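Local coordinates for VgrG protein (Vibrio cholerae, PDB 4DTH) that probably cross-links monomeric actin through its actin cross-linking toxin domain, which binds ATP and magnesium ions, at residues V36-K50 / R139-I151. Sequence-based numbering, arbitrary orientation.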
# COMPACT_ATOMS: atom_id res chain seq x y z
N VAL A 36 -13.87 -10.80 10.81
CA VAL A 36 -14.29 -9.78 11.77
C VAL A 36 -15.65 -9.29 11.26
O VAL A 36 -15.83 -9.12 10.05
CB VAL A 36 -13.29 -8.61 11.99
CG1 VAL A 36 -13.03 -7.81 10.70
CG2 VAL A 36 -13.76 -7.67 13.11
N ALA A 37 -16.61 -9.11 12.16
CA ALA A 37 -17.90 -8.54 11.78
C ALA A 37 -18.02 -7.23 12.54
O ALA A 37 -17.62 -7.14 13.71
CB ALA A 37 -19.03 -9.47 12.10
N MET A 38 -18.47 -6.18 11.85
CA MET A 38 -18.58 -4.84 12.41
C MET A 38 -19.80 -4.12 11.83
O MET A 38 -20.25 -4.52 10.75
CB MET A 38 -17.32 -4.04 12.04
CG MET A 38 -16.22 -4.17 13.04
SD MET A 38 -14.90 -2.98 12.76
CE MET A 38 -14.02 -3.78 11.56
N PRO A 39 -20.30 -3.03 12.47
CA PRO A 39 -21.40 -2.27 11.84
C PRO A 39 -21.02 -1.79 10.44
O PRO A 39 -19.84 -1.59 10.16
CB PRO A 39 -21.57 -1.06 12.77
CG PRO A 39 -21.04 -1.50 14.09
CD PRO A 39 -19.89 -2.41 13.75
N ALA A 40 -22.01 -1.59 9.57
CA ALA A 40 -21.77 -1.08 8.22
C ALA A 40 -21.16 0.32 8.31
O ALA A 40 -21.45 1.06 9.26
CB ALA A 40 -23.08 -1.03 7.45
N ASN A 41 -20.28 0.67 7.35
CA ASN A 41 -19.59 1.96 7.27
C ASN A 41 -18.68 2.26 8.50
O ASN A 41 -18.39 3.43 8.80
CB ASN A 41 -20.59 3.11 6.92
CG ASN A 41 -19.98 4.39 6.39
OD1 ASN A 41 -20.44 5.50 6.70
ND2 ASN A 41 -18.93 4.29 5.58
N SER A 42 -18.21 1.19 9.19
CA SER A 42 -17.27 1.29 10.32
C SER A 42 -15.90 1.70 9.79
O SER A 42 -15.60 1.47 8.61
CB SER A 42 -17.11 -0.08 10.99
OG SER A 42 -18.18 -0.41 11.85
N ALA A 43 -15.04 2.26 10.66
CA ALA A 43 -13.67 2.60 10.30
C ALA A 43 -12.92 1.29 10.05
O ALA A 43 -13.29 0.25 10.62
CB ALA A 43 -13.00 3.38 11.42
N GLN A 44 -11.90 1.32 9.17
CA GLN A 44 -11.12 0.13 8.83
C GLN A 44 -10.37 -0.44 10.05
O GLN A 44 -10.34 -1.65 10.22
CB GLN A 44 -10.16 0.40 7.65
CG GLN A 44 -10.78 1.13 6.44
CD GLN A 44 -11.95 0.42 5.78
OE1 GLN A 44 -13.03 0.99 5.58
NE2 GLN A 44 -11.75 -0.83 5.39
N LYS A 45 -9.81 0.43 10.91
CA LYS A 45 -9.05 0.02 12.09
C LYS A 45 -9.93 -0.28 13.29
O LYS A 45 -10.79 0.54 13.62
CB LYS A 45 -8.01 1.10 12.45
CG LYS A 45 -6.83 1.17 11.49
CD LYS A 45 -6.98 2.23 10.40
CE LYS A 45 -6.24 3.49 10.74
NZ LYS A 45 -5.63 4.11 9.54
N PHE A 46 -9.72 -1.45 13.94
CA PHE A 46 -10.47 -1.80 15.15
C PHE A 46 -9.57 -2.06 16.35
O PHE A 46 -10.05 -2.23 17.48
CB PHE A 46 -11.50 -2.93 14.92
CG PHE A 46 -10.94 -4.29 14.57
CD1 PHE A 46 -10.67 -4.63 13.25
CD2 PHE A 46 -10.75 -5.24 15.56
CE1 PHE A 46 -10.18 -5.91 12.93
CE2 PHE A 46 -10.27 -6.52 15.24
CZ PHE A 46 -9.99 -6.84 13.93
N GLY A 47 -8.27 -2.02 16.12
CA GLY A 47 -7.29 -2.21 17.18
C GLY A 47 -5.86 -2.18 16.69
O GLY A 47 -5.60 -1.95 15.51
N TYR A 48 -4.95 -2.42 17.62
CA TYR A 48 -3.53 -2.49 17.31
C TYR A 48 -2.78 -3.29 18.35
O TYR A 48 -3.28 -3.53 19.47
CB TYR A 48 -2.89 -1.09 17.09
CG TYR A 48 -2.87 -0.19 18.31
CD1 TYR A 48 -3.98 0.59 18.64
CD2 TYR A 48 -1.72 -0.06 19.08
CE1 TYR A 48 -3.95 1.45 19.74
CE2 TYR A 48 -1.69 0.80 20.18
CZ TYR A 48 -2.80 1.56 20.50
OH TYR A 48 -2.78 2.41 21.58
N VAL A 49 -1.60 -3.76 17.96
CA VAL A 49 -0.71 -4.51 18.84
C VAL A 49 0.54 -3.69 19.02
O VAL A 49 1.09 -3.18 18.03
CB VAL A 49 -0.44 -5.95 18.34
CG1 VAL A 49 0.74 -6.61 19.07
CG2 VAL A 49 -1.69 -6.81 18.47
N LYS A 50 0.97 -3.53 20.27
CA LYS A 50 2.18 -2.80 20.58
C LYS A 50 3.12 -3.66 21.42
O LYS A 50 2.69 -4.67 21.99
CB LYS A 50 1.85 -1.45 21.28
CG LYS A 50 1.21 -1.59 22.66
CD LYS A 50 0.80 -0.24 23.24
CE LYS A 50 0.22 -0.40 24.63
NZ LYS A 50 -0.35 0.87 25.16
N ARG A 139 5.51 -9.80 26.16
CA ARG A 139 6.12 -9.07 25.03
C ARG A 139 5.15 -8.14 24.31
O ARG A 139 5.57 -7.08 23.84
CB ARG A 139 6.72 -10.03 23.97
CG ARG A 139 7.75 -11.03 24.46
CD ARG A 139 8.89 -11.21 23.47
NE ARG A 139 8.67 -12.29 22.51
CZ ARG A 139 9.03 -12.24 21.23
NH1 ARG A 139 9.59 -11.14 20.73
NH2 ARG A 139 8.82 -13.27 20.43
N PHE A 140 3.88 -8.60 24.13
CA PHE A 140 2.89 -7.90 23.31
C PHE A 140 1.60 -7.54 24.01
O PHE A 140 1.14 -8.25 24.90
CB PHE A 140 2.59 -8.73 22.04
CG PHE A 140 3.83 -9.29 21.38
CD1 PHE A 140 4.81 -8.44 20.86
CD2 PHE A 140 4.02 -10.66 21.28
CE1 PHE A 140 5.97 -8.96 20.28
CE2 PHE A 140 5.17 -11.18 20.67
CZ PHE A 140 6.13 -10.32 20.16
N VAL A 141 1.02 -6.41 23.60
CA VAL A 141 -0.21 -5.86 24.17
C VAL A 141 -1.20 -5.54 23.05
O VAL A 141 -0.84 -4.86 22.09
CB VAL A 141 0.08 -4.59 25.04
CG1 VAL A 141 -1.21 -3.94 25.52
CG2 VAL A 141 1.00 -4.90 26.21
N ILE A 142 -2.45 -6.02 23.20
CA ILE A 142 -3.53 -5.70 22.27
C ILE A 142 -4.27 -4.51 22.85
O ILE A 142 -4.63 -4.52 24.02
CB ILE A 142 -4.54 -6.88 22.07
CG1 ILE A 142 -3.87 -8.13 21.48
CG2 ILE A 142 -5.73 -6.44 21.21
CD1 ILE A 142 -4.78 -9.45 21.57
N GLU A 143 -4.52 -3.51 22.01
CA GLU A 143 -5.34 -2.36 22.34
C GLU A 143 -6.52 -2.42 21.38
O GLU A 143 -6.32 -2.66 20.19
CB GLU A 143 -4.56 -1.04 22.14
CG GLU A 143 -3.45 -0.82 23.14
CD GLU A 143 -3.86 -0.32 24.52
OE1 GLU A 143 -2.97 -0.27 25.40
OE2 GLU A 143 -5.05 0.01 24.72
N ILE A 144 -7.75 -2.26 21.90
CA ILE A 144 -8.97 -2.28 21.08
C ILE A 144 -9.49 -0.86 20.93
O ILE A 144 -9.82 -0.22 21.93
CB ILE A 144 -10.05 -3.26 21.66
CG1 ILE A 144 -9.54 -4.73 21.68
CG2 ILE A 144 -11.41 -3.12 20.93
CD1 ILE A 144 -9.13 -5.33 20.30
N THR A 145 -9.56 -0.37 19.70
CA THR A 145 -10.02 1.00 19.42
C THR A 145 -11.48 1.06 18.99
O THR A 145 -12.11 2.10 19.13
CB THR A 145 -9.06 1.72 18.49
OG1 THR A 145 -9.01 1.00 17.27
CG2 THR A 145 -7.67 1.85 19.11
N ASN A 146 -12.02 -0.07 18.51
CA ASN A 146 -13.43 -0.19 18.18
C ASN A 146 -13.95 -1.49 18.80
O ASN A 146 -13.76 -2.57 18.24
CB ASN A 146 -13.73 -0.10 16.68
CG ASN A 146 -15.21 -0.03 16.37
OD1 ASN A 146 -16.07 -0.09 17.25
ND2 ASN A 146 -15.54 0.11 15.10
N ALA A 147 -14.59 -1.37 19.97
CA ALA A 147 -15.16 -2.51 20.70
C ALA A 147 -16.39 -3.08 20.00
O ALA A 147 -16.79 -4.20 20.30
CB ALA A 147 -15.49 -2.11 22.13
N LYS A 148 -16.99 -2.32 19.06
CA LYS A 148 -18.16 -2.74 18.29
C LYS A 148 -17.73 -3.65 17.14
O LYS A 148 -17.78 -3.27 15.97
CB LYS A 148 -18.96 -1.52 17.80
CG LYS A 148 -20.43 -1.56 18.22
CD LYS A 148 -21.16 -0.26 17.90
CE LYS A 148 -22.65 -0.40 18.07
NZ LYS A 148 -23.27 -0.98 16.86
N HIS A 149 -17.26 -4.85 17.50
CA HIS A 149 -16.83 -5.88 16.56
C HIS A 149 -16.96 -7.25 17.20
O HIS A 149 -17.09 -7.36 18.42
CB HIS A 149 -15.36 -5.66 16.10
CG HIS A 149 -14.32 -6.13 17.08
ND1 HIS A 149 -13.84 -5.29 18.08
CD2 HIS A 149 -13.74 -7.35 17.22
CE1 HIS A 149 -12.98 -6.02 18.77
NE2 HIS A 149 -12.88 -7.26 18.29
N VAL A 150 -16.92 -8.30 16.37
CA VAL A 150 -16.85 -9.69 16.83
C VAL A 150 -15.86 -10.42 15.93
O VAL A 150 -15.71 -10.07 14.75
CB VAL A 150 -18.21 -10.46 16.94
CG1 VAL A 150 -19.12 -9.85 18.00
CG2 VAL A 150 -18.93 -10.57 15.59
N ILE A 151 -15.20 -11.44 16.48
CA ILE A 151 -14.28 -12.29 15.72
C ILE A 151 -14.96 -13.65 15.63
O ILE A 151 -15.39 -14.19 16.66
CB ILE A 151 -12.89 -12.39 16.42
CG1 ILE A 151 -12.19 -11.01 16.54
CG2 ILE A 151 -11.98 -13.44 15.71
CD1 ILE A 151 -11.81 -10.32 15.17
O HOH W 1 -18.03 1.26 14.21
O HOH W 2 -13.45 0.18 13.29
O HOH W 3 -10.86 2.35 15.47
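E143 and Y48 form a hydrogen-bonded pair, with E143 N on Y48 O and Y48 N on E143 O, where strand 140-144 runs antiparallel beside strand 45-50, and the two show how an antiparallel beta ladder turns backbone register into side-chain contact. The segments meet in two such ladders of the actin cross-linking domain: one here, the other where A37 and V150 form a hydrogen-bonded pair. E143 can be followed outward. Its CB lies over one face of the Y48 ring, 3.7 Å from the centroid, in a CH-pi contact; CG continues alongside toward CZ and OH. A bend at chi2 (-78°) then turns the carboxylate, its plane 23° from that of the ring, and OE1 forms a salt bridge with K50 NZ at 2.9 Å. The ammonium group meets this oxygen from above the carboxylate plane, at the end of a lysine chain that is extended beyond CG and passes V141 CG1 with its CE. At the edge of the tyrosine ring, near its plane, sits T145 CG2.

On the other side of the sheet, V49 CG2 packs on I142 CG1, and helix 101-124 covers I142 through W113 and H117. The ladder's last pair is G47 with I144; along the strand's other edge, F46 and G47 both face L60 of strand 56-68 in a classic beta bulge. T145 N and N146 N both donate to F46 O, from above the same face of its carbonyl plane. The F46 ring lies obliquely against H149, planes 44° apart, with F46 CD2 over one face of the imidazole. That imidazole is held at both nitrogens: NE2 accepts from L130 N, and ND1 donates to N146 O. Between the ladders, N146 OD1 accepts from K148 N in an Asx turn, while ND2 donates to two waters, one bound to S42 OG at 2.9 Å and the other bridging A43 O and K45 O.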